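Local coordinates for protein (auracyanin) (Chloroflexus aurantiacus, PDB 1QHQ), which probably serves as a soluble blue copper electron acceptor for the membrane-bound alternative complex III of a photosynthetic bacterium, at residues V60-N63 / D67-A70. Sequence-based numbering, arbitrary orientation.
With SO4 (sulfate ion), chain E.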
loop_
_atom_site.group_PDB
_atom_site.type_symbol
_atom_site.label_atom_id
_atom_site.label_comp_id
_atom_site.label_asym_id
_atom_site.label_seq_id
_atom_site.Cartn_x
_atom_site.Cartn_y
_atom_site.Cartn_z
ATOM N N VAL A 60 -0.672 0.858 -0.014
ATOM C CA VAL A 60 0.100 1.925 0.605
ATOM C C VAL A 60 0.263 1.674 2.106
ATOM O O VAL A 60 -0.691 1.612 2.832
ATOM C CB VAL A 60 -0.542 3.324 0.455
ATOM C CG1 VAL A 60 0.376 4.405 1.044
ATOM C CG2 VAL A 60 -0.777 3.614 -1.024
ATOM N N LEU A 61 1.542 1.498 2.521
ATOM C CA LEU A 61 1.785 1.287 3.975
ATOM C C LEU A 61 2.135 2.616 4.622
ATOM O O LEU A 61 3.013 3.312 4.145
ATOM C CB LEU A 61 2.987 0.312 4.087
ATOM C CG LEU A 61 3.398 0.094 5.575
ATOM C CD1 LEU A 61 2.264 -0.642 6.284
ATOM C CD2 LEU A 61 4.667 -0.747 5.640
ATOM N N VAL A 62 1.408 2.977 5.679
ATOM C CA VAL A 62 1.648 4.257 6.324
ATOM C C VAL A 62 2.251 4.063 7.720
ATOM O O VAL A 62 2.073 3.033 8.332
ATOM C CB VAL A 62 0.416 5.151 6.384
ATOM C CG1 VAL A 62 -0.238 5.244 4.991
ATOM C CG2 VAL A 62 -0.568 4.698 7.415
ATOM N N ASN A 63 2.971 5.117 8.135
ATOM C CA ASN A 63 3.696 5.058 9.424
ATOM C C ASN A 63 2.804 5.438 10.581
ATOM O O ASN A 63 2.996 6.472 11.245
ATOM C CB ASN A 63 4.901 5.991 9.286
ATOM C CG ASN A 63 5.798 5.967 10.526
ATOM O OD1 ASN A 63 6.337 7.040 10.871
ATOM N ND2 ASN A 63 5.910 4.836 11.164
ATOM N N ASP A 67 -5.210 8.504 11.620
ATOM C CA ASP A 67 -4.881 9.909 11.437
ATOM C C ASP A 67 -3.789 10.110 10.417
ATOM O O ASP A 67 -3.858 10.941 9.517
ATOM C CB ASP A 67 -4.466 10.544 12.779
ATOM C CG ASP A 67 -5.672 10.777 13.681
ATOM O OD1 ASP A 67 -6.818 10.556 13.235
ATOM O OD2 ASP A 67 -5.450 11.178 14.845
ATOM N N VAL A 68 -2.754 9.254 10.518
ATOM C CA VAL A 68 -1.663 9.315 9.521
ATOM C C VAL A 68 -2.172 8.850 8.160
ATOM O O VAL A 68 -1.879 9.471 7.118
ATOM C CB VAL A 68 -0.498 8.451 10.033
ATOM C CG1 VAL A 68 0.519 8.118 8.982
ATOM C CG2 VAL A 68 0.183 9.207 11.205
ATOM N N ALA A 69 -3.010 7.836 8.152
ATOM C CA ALA A 69 -3.570 7.296 6.914
ATOM C C ALA A 69 -4.377 8.351 6.178
ATOM O O ALA A 69 -4.358 8.418 4.954
ATOM C CB ALA A 69 -4.396 6.047 7.165
ATOM N N ALA A 70 -5.163 9.125 6.935
ATOM C CA ALA A 70 -5.982 10.178 6.324
ATOM C C ALA A 70 -5.110 11.234 5.700
ATOM O O ALA A 70 -5.382 11.679 4.577
ATOM C CB ALA A 70 -6.899 10.777 7.385
HETATM S S SO4 E . -2.138 7.837 14.260
HETATM O O1 SO4 E . -2.638 8.039 12.874
HETATM O O2 SO4 E . -1.796 9.167 14.879
HETATM O O3 SO4 E . -0.871 7.010 14.232
HETATM O O4 SO4 E . -3.174 7.142 15.083
#
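Sulfate O1 accepts a hydrogen bond from Val68 N at 2.7 Å, with an N-H...O angle of 156°. Asp67 N lies 2.9 Å from the same O1. Gly65 N also donates a hydrogen bond to the sulfate. The sulfate probably comes from the crystallisation liquor. It sits at the first turn of helix 66-77, where the backbone N-H groups and the positive end of the helix dipole would be expected to attract an anion. This is a cupredoxin fold, and a short connection carries strand 60-62 into this helix, which packs back against the strand. Backbone bonds to Leu119 and Leu94 tie the strand into its sheet.

No hydrogen bond joins the two segments; the contact is mostly between aliphatic groups, with Val68 CG1 also against the carbonyl of Asn63. The two methyls of Val68 face different ways. Val68 CG1 is anti to the backbone N (chi1 164°), and this turns it to the strand end, where it lies 3.7 Å from Asn63 O and 3.9 Å from Val62 CG2. Val68 CG2, the branch beside the backbone N, comes to 3.5 Å from sulfate O1. The side chains of Val62 and Val68 run past each other in opposite directions. Replacing Val68 with an alanine would remove both methyls and would probably open a gap beside Val62 and Asn63 O.

Val62 also touches Ala69, and Val72 one turn after Val68. The Ala69 side chain also touches Leu119 of strand 116-121 and Tyr128. The copper is remote, about 13 Å from the Val62 side chain. Val62 CG2 rests 4.0 Å from Ala69 CA and 4.1 Å from Ala69 CB.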